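PDB 1V43: sugar-binding transport ATP-binding protein from Pyrococcus horikoshii, which probably binds and hydrolyses ATP as the nucleotide-binding subunit of an ABC transporter that takes up sugars. Local coordinates for residues 167-170 / 171-174; 277-281 / 282-286. All blocks are in the same frame, centred on the assembly; numbering follows the deposited sequence.

Contact 1. Residues 167-170 / 171-174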
loop_
_atom_site.group_PDB
_atom_site.type_symbol
_atom_site.label_atom_id
_atom_site.label_comp_id
_atom_site.label_asym_id
_atom_site.label_seq_id
_atom_site.Cartn_x
_atom_site.Cartn_y
_atom_site.Cartn_z
ATOM N N GLU A 167 14.944 -4.781 7.301
ATOM C CA GLU A 167 13.985 -4.889 6.201
ATOM C C GLU A 167 14.001 -6.311 5.627
ATOM O O GLU A 167 14.209 -6.508 4.435
ATOM C CB GLU A 167 14.374 -3.879 5.113
ATOM C CG GLU A 167 13.264 -3.452 4.170
ATOM C CD GLU A 167 12.310 -2.440 4.797
ATOM O OE1 GLU A 167 11.195 -2.831 5.191
ATOM O OE2 GLU A 167 12.684 -1.250 4.901
ATOM N N PRO A 168 13.743 -7.313 6.471
ATOM C CA PRO A 168 13.736 -8.734 6.101
ATOM C C PRO A 168 12.657 -9.140 5.117
ATOM O O PRO A 168 12.748 -10.194 4.500
ATOM C CB PRO A 168 13.520 -9.453 7.443
ATOM C CG PRO A 168 13.597 -8.364 8.490
ATOM C CD PRO A 168 13.131 -7.135 7.793
ATOM N N LEU A 169 11.638 -8.304 4.976
ATOM C CA LEU A 169 10.508 -8.636 4.123
ATOM C C LEU A 169 10.310 -7.790 2.866
ATOM O O LEU A 169 9.276 -7.901 2.214
ATOM C CB LEU A 169 9.241 -8.559 4.976
ATOM C CG LEU A 169 8.789 -9.695 5.909
ATOM C CD1 LEU A 169 9.906 -10.637 6.305
ATOM C CD2 LEU A 169 8.150 -9.058 7.112
ATOM N N SER A 170 11.288 -6.957 2.528
ATOM C CA SER A 170 11.180 -6.063 1.374
ATOM C C SER A 170 10.784 -6.678 0.029
ATOM O O SER A 170 10.112 -6.023 -0.772
ATOM C CB SER A 170 12.483 -5.265 1.198
ATOM O OG SER A 170 13.585 -6.120 0.945
ATOM N N ASN A 171 11.184 -7.919 -0.223
ATOM C CA ASN A 171 10.860 -8.562 -1.498
ATOM C C ASN A 171 9.862 -9.721 -1.389
ATOM O O ASN A 171 10.185 -10.854 -1.746
ATOM C CB ASN A 171 12.145 -9.069 -2.165
ATOM C CG ASN A 171 13.273 -8.047 -2.125
ATOM O OD1 ASN A 171 13.149 -6.937 -2.648
ATOM N ND2 ASN A 171 14.384 -8.424 -1.499
ATOM N N LEU A 172 8.660 -9.434 -0.891
ATOM C CA LEU A 172 7.603 -10.438 -0.732
ATOM C C LEU A 172 6.251 -9.863 -1.186
ATOM O O LEU A 172 5.989 -8.675 -1.001
ATOM C CB LEU A 172 7.507 -10.892 0.736
ATOM C CG LEU A 172 8.571 -11.846 1.301
ATOM C CD1 LEU A 172 9.948 -11.220 1.219
ATOM C CD2 LEU A 172 8.242 -12.182 2.738
ATOM N N ASP A 173 5.398 -10.695 -1.783
ATOM C CA ASP A 173 4.095 -10.222 -2.238
ATOM C C ASP A 173 3.296 -9.720 -1.042
ATOM O O ASP A 173 3.364 -10.287 0.047
ATOM C CB ASP A 173 3.321 -11.330 -2.991
ATOM C CG ASP A 173 3.098 -12.595 -2.152
ATOM O OD1 ASP A 173 4.017 -13.438 -2.068
ATOM O OD2 ASP A 173 1.993 -12.750 -1.582
ATOM N N ALA A 174 2.554 -8.642 -1.250
ATOM C CA ALA A 174 1.763 -8.026 -0.193
ATOM C C ALA A 174 1.091 -9.011 0.753
ATOM O O ALA A 174 1.178 -8.861 1.972
ATOM C CB ALA A 174 0.725 -7.099 -0.806
#
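Leu169 and Leu172 make the apolar contact of this loop, three residues apart round the bend of the chain. CG of Leu169 lies 4.1 Å from CD2 of Leu172, and the two side chains are skewed against each other. The other methyl of Leu172 turns back over the backbone, CD1 lying 3.5 Å from Leu169 O and 3.8 Å from Leu169 C. This reach follows from the first torsion of Leu172 (chi1 -75°), which sets CG opposite the carbonyl carbon, with CD1 against the Leu169 carbonyl and CD2 facing the Leu169 side chain. Beyond the pair, Met180 of helix 174-191 and Gln148 of helix 147-156 touch both leucines.

The polar neighbours meet without hydrogen bonds between the two segments. Ser170 OG approaches Asn171 ND2 to 3.5 Å, and Leu169 O lies 3.1 Å from Asn171 N, but the angles are poor in both cases. The serine hydroxyl has a weak hydrogen bond to Gln90 O instead.

A type I beta turn from Glu167 to Ser170 bends the chain, and acidic residues near both ends of the loop are hydrogen-bonded to residues outside it. At its start the carboxylate of Glu167 is held by Thr199 OG1 and His200 N. At the far end Asp173 occupies the N-cap position of helix 174-191, its OD2 accepting from Leu176 N.

Strand 162-166 with Glu167 has the character of a Walker B motif, and the Ser-Asn-Leu-Asp sequence that follows is the D-loop of ABC ATPases, here joining that strand to the next helix.

Contact 2. Residues 277-281 / 282-286; sequences KDYVG and KTVLF
Tyr279 packs its ring against Val284, CD2 lying 3.2 Å from Val284 CG1, a tight approach. The same methyl is 3.8 Å from both CG and CE2 of the ring, so it sits at the CD2 corner and meets the ring obliquely. The tyrosine gets there with CG opposite its own carbonyl carbon (chi1 -70°), which brings the ring against Val284 near the start of strand 283-288.

Behind this pair the backbone closes a type II beta turn from Tyr279 to Lys282. Lys282 N donates to Tyr279 O at 2.7 Å with an N-H...O angle of 151°, the donor standing 35° out of the carbonyl plane. CB of Lys282 also rests 3.3 Å from Tyr279 O, while the end of the lysine chain leads away from the turn. Gly281 takes the third position of the turn with a positive phi, where a side chain would jam against the carbonyl oxygen of Val280.

Further out, Tyr279 OH is hydrogen-bonded to Asp364 OD2, so the ring is held at its hydroxyl as well as at CD2, and Ile371 touches it too. The valine also meets Val254 of strand 248-255, and backbone hydrogen bonds to that strand begin already at Gly281 and Lys282 and continue through Val284 to Phe286. Leu285 pairs with Phe363 of strand 361-364.

The tight turn therefore delivers the chain into an inner strand of a five-stranded antiparallel sheet, in the part of the protein assigned to the OB fold of MalK-type subunits.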
loop_
_atom_site.group_PDB
_atom_site.type_symbol
_atom_site.label_atom_id
_atom_site.label_comp_id
_atom_site.label_asym_id
_atom_site.label_seq_id
_atom_site.Cartn_x
_atom_site.Cartn_y
_atom_site.Cartn_z
ATOM N N LYS A 277 -2.501 30.383 22.987
ATOM C CA LYS A 277 -2.401 31.761 23.464
ATOM C C LYS A 277 -1.090 32.437 23.056
ATOM O O LYS A 277 -1.084 33.600 22.658
ATOM C CB LYS A 277 -2.567 31.811 24.985
ATOM C CG LYS A 277 -3.974 31.486 25.454
ATOM C CD LYS A 277 -4.093 31.583 26.967
ATOM C CE LYS A 277 -5.525 31.338 27.428
ATOM N NZ LYS A 277 -6.471 32.350 26.874
ATOM N N ASP A 278 0.020 31.713 23.148
ATOM C CA ASP A 278 1.311 32.276 22.765
ATOM C C ASP A 278 1.429 32.323 21.245
ATOM O O ASP A 278 2.523 32.504 20.700
ATOM C CB ASP A 278 2.464 31.438 23.333
ATOM C CG ASP A 278 2.540 31.492 24.847
ATOM O OD1 ASP A 278 2.563 32.610 25.400
ATOM O OD2 ASP A 278 2.587 30.417 25.485
ATOM N N TYR A 279 0.301 32.153 20.562
ATOM C CA TYR A 279 0.294 32.163 19.105
ATOM C C TYR A 279 -0.790 33.029 18.495
ATOM O O TYR A 279 -0.845 33.172 17.273
ATOM C CB TYR A 279 0.166 30.737 18.552
ATOM C CG TYR A 279 1.397 29.884 18.775
ATOM C CD1 TYR A 279 1.596 29.210 19.977
ATOM C CD2 TYR A 279 2.379 29.781 17.794
ATOM C CE1 TYR A 279 2.749 28.454 20.196
ATOM C CE2 TYR A 279 3.531 29.032 18.003
ATOM C CZ TYR A 279 3.710 28.370 19.204
ATOM O OH TYR A 279 4.848 27.620 19.409
ATOM N N VAL A 280 -1.659 33.601 19.325
ATOM C CA VAL A 280 -2.709 34.455 18.786
ATOM C C VAL A 280 -1.997 35.499 17.934
ATOM O O VAL A 280 -1.053 36.132 18.395
ATOM C CB VAL A 280 -3.515 35.170 19.901
ATOM C CG1 VAL A 280 -4.713 35.884 19.295
ATOM C CG2 VAL A 280 -3.984 34.169 20.938
ATOM N N GLY A 281 -2.425 35.641 16.682
ATOM C CA GLY A 281 -1.809 36.604 15.784
ATOM C C GLY A 281 -0.600 36.080 15.025
ATOM O O GLY A 281 0.001 36.803 14.223
ATOM N N LYS A 282 -0.237 34.824 15.264
ATOM C CA LYS A 282 0.912 34.221 14.598
ATOM C C LYS A 282 0.472 33.013 13.770
ATOM O O LYS A 282 -0.604 32.451 14.000
ATOM C CB LYS A 282 1.943 33.787 15.645
ATOM C CG LYS A 282 3.382 33.853 15.170
ATOM C CD LYS A 282 3.818 35.292 14.943
ATOM C CE LYS A 282 5.293 35.368 14.559
ATOM N NZ LYS A 282 5.776 36.774 14.424
ATOM N N THR A 283 1.301 32.614 12.810
ATOM C CA THR A 283 0.985 31.469 11.958
ATOM C C THR A 283 1.498 30.133 12.509
ATOM O O THR A 283 2.635 30.025 12.976
ATOM C CB THR A 283 1.559 31.647 10.544
ATOM O OG1 THR A 283 0.913 32.750 9.899
ATOM C CG2 THR A 283 1.342 30.389 9.721
ATOM N N VAL A 284 0.645 29.117 12.436
ATOM C CA VAL A 284 0.978 27.778 12.905
ATOM C C VAL A 284 0.504 26.766 11.871
ATOM O O VAL A 284 -0.229 27.118 10.952
ATOM C CB VAL A 284 0.301 27.478 14.257
ATOM C CG1 VAL A 284 0.888 28.372 15.331
ATOM C CG2 VAL A 284 -1.207 27.695 14.160
ATOM N N LEU A 285 0.927 25.514 12.004
ATOM C CA LEU A 285 0.520 24.492 11.055
ATOM C C LEU A 285 -0.607 23.661 11.668
ATOM O O LEU A 285 -0.449 23.066 12.736
ATOM C CB LEU A 285 1.716 23.608 10.688
ATOM C CG LEU A 285 2.903 24.342 10.053
ATOM C CD1 LEU A 285 4.004 23.356 9.728
ATOM C CD2 LEU A 285 2.462 25.072 8.781
ATOM N N PHE A 286 -1.752 23.670 10.995
ATOM C CA PHE A 286 -2.949 22.940 11.406
ATOM C C PHE A 286 -2.914 21.549 10.767
ATOM O O PHE A 286 -2.545 21.405 9.607
ATOM C CB PHE A 286 -4.190 23.691 10.921
ATOM C CG PHE A 286 -5.479 22.926 11.076
ATOM C CD1 PHE A 286 -6.067 22.767 12.323
ATOM C CD2 PHE A 286 -6.113 22.380 9.969
ATOM C CE1 PHE A 286 -7.269 22.082 12.462
ATOM C CE2 PHE A 286 -7.313 21.696 10.102
ATOM C CZ PHE A 286 -7.891 21.548 11.352
#

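Contact 1 and contact 2 belong to different parts of the subunit and do not touch: their centres are about 43 Å apart and their nearest atoms about 27 Å. They lie on opposite sides of the chain's centre, the centre of contact 1 about 15 Å from it and that of contact 2 about 30 Å. Contact 1 stands near the nucleotide site of the ABC ATPase part, the side chain of Pro168 being about 10 Å from those of the ATP-binding residues Lys50 and Thr51 in the Walker A loop. Contact 2, later in the chain, lies at the surface of the part assigned to the OB fold, away from that site.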